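Local coordinates for structural protein VP1 (Trichodysplasia spinulosa-associated polyomavirus, PDB 4U60), which forms the pentameric building block of the viral capsid and binds sialylated glycans such as the GM1 oligosaccharide, at residues 24-36 with 63-75. Numbering follows the deposited sequence.
Sequences TIELYLNTRMGQN and GEIPTYSTARINL
Ile-25, Leu-27 and Leu-29 face Ala-71 and Ile-73 across the jelly roll of this coat protein, with Leu-75 reaching in through CD2. Strands 24-29 and 69-74 run roughly antiparallel (150°) with axes 8.0 Å apart, too far for direct backbone pairing; strand 24-29 instead pairs with strand 260-279, and strand 69-74 with strand 241-254. Side chains therefore fill the gap. At its partly exposed end Ile-25 CG1 lies 3.6 Å from Leu-75 CD2. The CG2 methyls of Ile-25 and Ile-73, each anti to its own backbone N, meet at 3.9 Å. Leu-29 splits its branches, CD2 reaching Ala-71 CB and CD1 lying over Ser-69 CB.

Beyond the strands the two segments converge into a tighter, largely buried part, the CA atoms of Gly-34 and Gly-63 only 4.0 Å apart. Met-33, bent at chi2 and chi3, brings CE to 3.8 Å from Pro-66 CB. Water 2 bridges Arg-32 N, Thr-67 O and Ser-69 OG, donating to the last at 2.7 Å; water 3 joins Arg-32 O, Asn-36 ND2, Ile-65 O and Thr-67 OG1. Arg-32 turns its guanidinium away to a salt bridge with Asp-183. The backbones come together at Gly-34, whose CA lies 3.1 Å from Gly-63 O in a CA-H...O contact. The one direct backbone hydrogen bond, Thr-67 N to Arg-32 O, spans 2.9 Å and is nearly straight, 173° at the hydrogen.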
ATOM      1  N   THR C  24      33.328  -1.121  13.002  1.00 25.29           N
ATOM      2  CA  THR C  24      32.031  -0.511  12.800  1.00 24.06           C
ATOM      3  C   THR C  24      32.176   0.984  12.957  1.00 23.71           C
ATOM      4  O   THR C  24      33.010   1.468  13.739  1.00 25.37           O
ATOM      5  CB  THR C  24      30.991  -1.031  13.798  1.00 24.64           C
ATOM      6  OG1 THR C  24      31.395  -0.670  15.115  1.00 26.36           O
ATOM      7  CG2 THR C  24      30.864  -2.542  13.716  1.00 25.45           C
ATOM      8  N   ILE C  25      31.365   1.711  12.202  1.00 21.96           N
ATOM      9  CA  ILE C  25      31.326   3.153  12.275  1.00 21.54           C
ATOM     10  C   ILE C  25      29.887   3.530  12.595  1.00 20.36           C
ATOM     11  O   ILE C  25      28.953   3.084  11.923  1.00 19.42           O
ATOM     12  CB  ILE C  25      31.722   3.785  10.919  1.00 21.11           C
ATOM     13  CG1 ILE C  25      33.206   3.545  10.635  1.00 22.62           C
ATOM     14  CG2 ILE C  25      31.367   5.277  10.868  1.00 20.58           C
ATOM     15  CD1 ILE C  25      34.152   4.219  11.602  1.00 23.75           C
ATOM     16  N   GLU C  26      29.723   4.361  13.605  1.00 20.35           N
ATOM     17  CA  GLU C  26      28.425   4.850  13.988  1.00 20.09           C
ATOM     18  C   GLU C  26      28.446   6.366  13.891  1.00 19.30           C
ATOM     19  O   GLU C  26      29.395   7.018  14.324  1.00 19.91           O
ATOM     20  CB  GLU C  26      28.151   4.373  15.410  1.00 22.09           C
ATOM     21  CG  GLU C  26      26.803   4.715  15.955  1.00 23.11           C
ATOM     22  CD  GLU C  26      26.632   4.175  17.362  1.00 25.11           C
ATOM     23  OE1 GLU C  26      25.681   3.411  17.591  1.00 27.29           O
ATOM     24  OE2 GLU C  26      27.451   4.495  18.249  1.00 27.29           O
ATOM     25  N   LEU C  27      27.409   6.933  13.298  1.00 18.02           N
ATOM     26  CA  LEU C  27      27.299   8.383  13.204  1.00 17.75           C
ATOM     27  C   LEU C  27      25.866   8.782  13.003  1.00 16.45           C
ATOM     28  O   LEU C  27      25.013   7.948  12.714  1.00 15.91           O
ATOM     29  CB  LEU C  27      28.130   8.927  12.048  1.00 18.18           C
ATOM     30  CG  LEU C  27      27.570   8.653  10.654  1.00 17.50           C
ATOM     31  CD1 LEU C  27      27.892   9.756   9.658  1.00 17.83           C
ATOM     32  CD2 LEU C  27      28.116   7.321  10.143  1.00 18.08           C
ATOM     33  N   TYR C  28      25.599  10.068  13.170  1.00 16.04           N
ATOM     34  CA  TYR C  28      24.327  10.643  12.747  1.00 15.02           C
ATOM     35  C   TYR C  28      24.622  11.883  11.922  1.00 14.85           C
ATOM     36  O   TYR C  28      25.709  12.495  12.040  1.00 15.74           O
ATOM     37  CB  TYR C  28      23.414  10.974  13.956  1.00 15.37           C
ATOM     38  CG  TYR C  28      24.009  12.027  14.876  1.00 16.14           C
ATOM     39  CD1 TYR C  28      23.798  13.385  14.646  1.00 15.96           C
ATOM     40  CD2 TYR C  28      24.827  11.667  15.929  1.00 17.28           C
ATOM     41  CE1 TYR C  28      24.377  14.352  15.466  1.00 17.12           C
ATOM     42  CE2 TYR C  28      25.418  12.621  16.751  1.00 18.31           C
ATOM     43  CZ  TYR C  28      25.193  13.971  16.507  1.00 18.23           C
ATOM     44  OH  TYR C  28      25.789  14.907  17.333  1.00 20.27           O
ATOM     45  N   LEU C  29      23.670  12.238  11.070  1.00 14.11           N
ATOM     46  CA  LEU C  29      23.711  13.486  10.334  1.00 14.33           C
ATOM     47  C   LEU C  29      22.453  14.289  10.624  1.00 14.01           C
ATOM     48  O   LEU C  29      21.341  13.796  10.455  1.00 13.74           O
ATOM     49  CB  LEU C  29      23.821  13.229   8.830  1.00 14.31           C
ATOM     50  CG  LEU C  29      25.140  12.585   8.382  1.00 15.03           C
ATOM     51  CD1 LEU C  29      25.040  12.204   6.915  1.00 15.06           C
ATOM     52  CD2 LEU C  29      26.333  13.503   8.626  1.00 16.13           C
ATOM     53  N   ASN C  30      22.652  15.529  11.063  1.00 14.08           N
ATOM     54  CA  ASN C  30      21.541  16.439  11.215  1.00 14.06           C
ATOM     55  C   ASN C  30      21.079  16.985   9.874  1.00 13.62           C
ATOM     56  O   ASN C  30      21.837  17.080   8.906  1.00 14.30           O
ATOM     57  CB  ASN C  30      21.864  17.567  12.195  1.00 14.64           C
ATOM     58  CG  ASN C  30      21.588  17.171  13.632  1.00 15.26           C
ATOM     59  OD1 ASN C  30      20.485  16.732  13.962  1.00 15.18           O
ATOM     60  ND2 ASN C  30      22.583  17.287  14.479  1.00 16.13           N
ATOM     61  N   THR C  31      19.798  17.336   9.849  1.00 13.06           N
ATOM     62  CA  THR C  31      19.131  17.755   8.634  1.00 12.58           C
ATOM     63  C   THR C  31      19.603  19.142   8.182  1.00 12.89           C
ATOM     64  O   THR C  31      20.038  19.982   9.021  1.00 13.20           O
ATOM     65  CB  THR C  31      17.605  17.739   8.835  1.00 12.55           C
ATOM     66  OG1 THR C  31      16.947  17.731   7.573  1.00 12.28           O
ATOM     67  CG2 THR C  31      17.125  18.927   9.631  1.00 12.90           C
ATOM     68  N   ARG C  32      19.550  19.368   6.867  1.00 12.61           N
ATOM     69  CA  ARG C  32      19.960  20.634   6.260  1.00 13.21           C
ATOM     70  C   ARG C  32      18.815  21.199   5.417  1.00 13.09           C
ATOM     71  O   ARG C  32      18.822  21.189   4.188  1.00 13.23           O
ATOM     72  CB  ARG C  32      21.240  20.457   5.448  1.00 13.62           C
ATOM     73  CG  ARG C  32      22.401  19.879   6.262  1.00 13.98           C
ATOM     74  CD  ARG C  32      22.840  20.844   7.332  1.00 15.08           C
ATOM     75  NE  ARG C  32      23.903  20.359   8.211  1.00 15.85           N
ATOM     76  CZ  ARG C  32      23.809  20.257   9.530  1.00 16.40           C
ATOM     77  NH1 ARG C  32      22.677  20.528  10.179  1.00 16.23           N
ATOM     78  NH2 ARG C  32      24.887  19.881  10.229  1.00 17.45           N
ATOM     79  N   MET C  33      17.819  21.716   6.119  1.00 12.87           N
ATOM     80  CA  MET C  33      16.641  22.241   5.464  1.00 13.04           C
ATOM     81  C   MET C  33      16.721  23.689   5.027  1.00 13.58           C
ATOM     82  O   MET C  33      15.896  24.130   4.241  1.00 13.39           O
ATOM     83  CB  MET C  33      15.447  22.067   6.400  1.00 13.09           C
ATOM     84  CG  MET C  33      15.033  20.613   6.647  1.00 12.80           C
ATOM     85  SD  MET C  33      14.456  19.734   5.174  1.00 12.78           S
ATOM     86  CE  MET C  33      15.925  18.840   4.679  1.00 12.09           C
ATOM     87  N   GLY C  34      17.690  24.434   5.555  1.00 14.03           N
ATOM     88  CA  GLY C  34      17.877  25.835   5.172  1.00 14.88           C
ATOM     89  C   GLY C  34      18.405  26.675   6.312  1.00 15.62           C
ATOM     90  O   GLY C  34      19.290  27.515   6.114  1.00 16.65           O
ATOM     91  N   GLN C  35      17.837  26.502   7.498  1.00 15.68           N
ATOM     92  CA  GLN C  35      18.395  27.091   8.700  1.00 16.73           C
ATOM     93  C   GLN C  35      19.209  25.972   9.343  1.00 16.30           C
ATOM     94  O   GLN C  35      18.680  25.093  10.031  1.00 15.61           O
ATOM     95  CB  GLN C  35      17.281  27.603   9.587  1.00 17.65           C
ATOM     96  CG  GLN C  35      17.671  28.560  10.693  1.00 19.24           C
ATOM     97  CD  GLN C  35      18.989  28.238  11.354  1.00 20.12           C
ATOM     98  OE1 GLN C  35      20.081  28.573  10.833  1.00 20.28           O
ATOM     99  NE2 GLN C  35      18.906  27.612  12.532  1.00 21.23           N
ATOM    100  N   ASN C  36      20.508  25.998   9.078  1.00 16.85           N
ATOM    101  CA  ASN C  36      21.404  24.885   9.397  1.00 16.69           C
ATOM    102  C   ASN C  36      22.344  25.184  10.555  1.00 18.02           C
ATOM    103  O   ASN C  36      23.243  24.381  10.838  1.00 19.07           O
ATOM    104  CB  ASN C  36      22.183  24.502   8.130  1.00 16.69           C
ATOM    105  CG  ASN C  36      21.250  24.139   6.990  1.00 15.89           C
ATOM    106  OD1 ASN C  36      20.098  23.747   7.225  1.00 15.41           O
ATOM    107  ND2 ASN C  36      21.721  24.278   5.773  1.00 16.31           N
ATOM    108  N   GLY C  63      18.251  30.351   2.417  1.00 16.17           N
ATOM    109  CA  GLY C  63      17.794  29.460   3.473  1.00 15.71           C
ATOM    110  C   GLY C  63      16.461  28.789   3.265  1.00 15.04           C
ATOM    111  O   GLY C  63      16.013  28.073   4.152  1.00 14.53           O
ATOM    112  N   GLU C  64      15.788  29.001   2.135  1.00 15.12           N
ATOM    113  CA  GLU C  64      14.506  28.336   1.930  1.00 14.10           C
ATOM    114  C   GLU C  64      14.606  27.010   1.185  1.00 14.15           C
ATOM    115  O   GLU C  64      13.579  26.398   0.915  1.00 14.28           O
ATOM    116  CB  GLU C  64      13.483  29.245   1.237  1.00 14.11           C
ATOM    117  CG  GLU C  64      13.655  29.484  -0.260  1.00 13.99           C
ATOM    118  CD  GLU C  64      12.432  30.163  -0.835  1.00 13.89           C
ATOM    119  OE1 GLU C  64      12.454  31.420  -0.950  1.00 14.27           O
ATOM    120  OE2 GLU C  64      11.442  29.441  -1.110  1.00 13.01           O
ATOM    121  N   ILE C  65      15.811  26.568   0.832  1.00 14.88           N
ATOM    122  CA  ILE C  65      15.886  25.344   0.073  1.00 15.30           C
ATOM    123  C   ILE C  65      16.743  24.265   0.765  1.00 14.00           C
ATOM    124  O   ILE C  65      17.843  24.520   1.241  1.00 14.92           O
ATOM    125  CB  ILE C  65      16.244  25.523  -1.400  1.00 17.33           C
ATOM    126  CG1 ILE C  65      17.657  25.967  -1.468  1.00 18.51           C
ATOM    127  CG2 ILE C  65      15.258  26.418  -2.191  1.00 17.75           C
ATOM    128  CD1 ILE C  65      18.537  24.780  -1.701  1.00 20.41           C
ATOM    129  N   PRO C  66      16.196  23.058   0.838  1.00 12.97           N
ATOM    130  CA  PRO C  66      16.910  21.931   1.425  0.50 12.54           C
ATOM    131  C   PRO C  66      18.136  21.486   0.628  1.00 12.38           C
ATOM    132  O   PRO C  66      18.133  21.552  -0.608  1.00 12.03           O
ATOM    133  CB  PRO C  66      15.852  20.833   1.443  0.50 12.22           C
ATOM    134  CG  PRO C  66      14.561  21.573   1.551  0.50 12.49           C
ATOM    135  CD  PRO C  66      14.749  22.824   0.765  0.50 12.85           C
ATOM    136  N   THR C  67      19.158  21.014   1.348  1.00 11.72           N
ATOM    137  CA  THR C  67      20.382  20.520   0.743  1.00 11.73           C
ATOM    138  C   THR C  67      20.694  19.134   1.301  1.00 11.59           C
ATOM    139  O   THR C  67      20.087  18.696   2.292  1.00 11.90           O
ATOM    140  CB  THR C  67      21.572  21.459   1.001  1.00 12.20           C
ATOM    141  OG1 THR C  67      21.656  21.755   2.396  1.00 12.38           O
ATOM    142  CG2 THR C  67      21.410  22.750   0.224  1.00 12.64           C
ATOM    143  N   TYR C  68      21.591  18.425   0.644  1.00 11.81           N
ATOM    144  CA  TYR C  68      22.048  17.123   1.152  1.00 11.75           C
ATOM    145  C   TYR C  68      22.909  17.263   2.394  1.00 12.00           C
ATOM    146  O   TYR C  68      23.746  18.183   2.517  1.00 12.77           O
ATOM    147  CB  TYR C  68      22.805  16.340   0.088  1.00 12.33           C
ATOM    148  CG  TYR C  68      21.944  15.918  -1.085  1.00 12.35           C
ATOM    149  CD1 TYR C  68      21.062  14.859  -0.954  1.00 12.22           C
ATOM    150  CD2 TYR C  68      21.977  16.598  -2.291  1.00 12.77           C
ATOM    151  CE1 TYR C  68      20.275  14.447  -2.016  1.00 12.66           C
ATOM    152  CE2 TYR C  68      21.185  16.216  -3.355  1.00 12.98           C
ATOM    153  CZ  TYR C  68      20.313  15.142  -3.203  1.00 12.91           C
ATOM    154  OH  TYR C  68      19.507  14.743  -4.249  1.00 13.84           O
ATOM    155  N   SER C  69      22.697  16.351   3.344  1.00 11.73           N
ATOM    156  CA  SER C  69      23.643  16.144   4.414  1.00 12.13           C
ATOM    157  C   SER C  69      24.717  15.181   3.935  1.00 12.24           C
ATOM    158  O   SER C  69      24.430  14.238   3.210  1.00 12.52           O
ATOM    159  CB  SER C  69      22.944  15.534   5.618  1.00 11.91           C
ATOM    160  OG  SER C  69      21.906  16.391   6.082  1.00 11.98           O
ATOM    161  N   THR C  70      25.951  15.377   4.376  1.00 12.90           N
ATOM    162  CA  THR C  70      27.016  14.461   4.016  1.00 13.38           C
ATOM    163  C   THR C  70      28.204  14.580   4.975  1.00 14.02           C
ATOM    164  O   THR C  70      28.439  15.619   5.600  1.00 14.40           O
ATOM    165  CB  THR C  70      27.482  14.674   2.555  1.00 13.61           C
ATOM    166  OG1 THR C  70      28.255  13.549   2.111  1.00 14.10           O
ATOM    167  CG2 THR C  70      28.303  15.945   2.403  1.00 14.63           C
ATOM    168  N   ALA C  71      28.929  13.478   5.085  1.00 14.37           N
ATOM    169  CA  ALA C  71      30.173  13.432   5.860  1.00 15.37           C
ATOM    170  C   ALA C  71      31.116  12.414   5.256  1.00 15.90           C
ATOM    171  O   ALA C  71      30.681  11.412   4.656  1.00 15.45           O
ATOM    172  CB  ALA C  71      29.904  13.050   7.312  1.00 15.54           C
ATOM    173  N   ARG C  72      32.408  12.690   5.394  1.00 16.94           N
ATOM    174  CA  ARG C  72      33.455  11.727   5.143  1.00 17.67           C
ATOM    175  C   ARG C  72      33.980  11.315   6.500  1.00 18.23           C
ATOM    176  O   ARG C  72      34.423  12.170   7.282  1.00 19.38           O
ATOM    177  CB  ARG C  72      34.593  12.337   4.334  1.00 19.01           C
ATOM    178  CG  ARG C  72      35.756  11.390   4.120  1.00 20.21           C
ATOM    179  CD  ARG C  72      36.950  12.112   3.504  1.00 21.86           C
ATOM    180  NE  ARG C  72      38.022  11.178   3.206  1.00 23.18           N
ATOM    181  CZ  ARG C  72      38.861  10.685   4.104  1.00 24.50           C
ATOM    182  NH1 ARG C  72      38.781  11.050   5.384  1.00 25.78           N
ATOM    183  NH2 ARG C  72      39.810   9.831   3.714  1.00 25.32           N
ATOM    184  N   ILE C  73      33.956  10.017   6.775  1.00 18.02           N
ATOM    185  CA  ILE C  73      34.484   9.502   8.033  1.00 19.41           C
ATOM    186  C   ILE C  73      35.848   8.862   7.786  1.00 20.43           C
ATOM    187  O   ILE C  73      36.007   8.036   6.895  1.00 19.93           O
ATOM    188  CB  ILE C  73      33.550   8.441   8.662  1.00 19.19           C
ATOM    189  CG1 ILE C  73      32.127   8.981   8.845  1.00 18.80           C
ATOM    190  CG2 ILE C  73      34.128   7.928   9.976  1.00 20.26           C
ATOM    191  CD1 ILE C  73      31.970  10.220   9.672  1.00 20.10           C
ATOM    192  N   ASN C  74      36.821   9.251   8.601  1.00 22.32           N
ATOM    193  CA  ASN C  74      38.160   8.688   8.544  1.00 24.37           C
ATOM    194  C   ASN C  74      38.187   7.318   9.157  1.00 24.05           C
ATOM    195  O   ASN C  74      37.814   7.160  10.320  1.00 25.13           O
ATOM    196  CB  ASN C  74      39.127   9.554   9.339  1.00 27.18           C
ATOM    197  CG  ASN C  74      39.360  10.878   8.683  1.00 29.06           C
ATOM    198  OD1 ASN C  74      39.807  10.928   7.532  1.00 31.39           O
ATOM    199  ND2 ASN C  74      39.050  11.958   9.384  1.00 30.40           N
ATOM    200  N   LEU C  75      38.641   6.342   8.393  1.00 22.99           N
ATOM    201  CA  LEU C  75      38.745   4.981   8.860  1.00 23.01           C
ATOM    202  C   LEU C  75      40.166   4.700   9.327  1.00 24.39           C
ATOM    203  O   LEU C  75      41.109   5.423   8.970  1.00 24.79           O
ATOM    204  CB  LEU C  75      38.367   4.012   7.756  1.00 22.27           C
ATOM    205  CG  LEU C  75      36.953   4.208   7.196  1.00 20.93           C
ATOM    206  CD1 LEU C  75      36.739   3.293   6.003  1.00 20.37           C
ATOM    207  CD2 LEU C  75      35.887   3.997   8.254  1.00 20.58           C
TER
HETATM  208  O   HOH W   1      20.555  14.696   7.875  1.00 23.73           O
HETATM  209  O   HOH W   2      19.679  17.310   4.765  1.00 11.43           O
HETATM  210  O   HOH W   3      20.123  23.877   3.155  1.00 15.49           O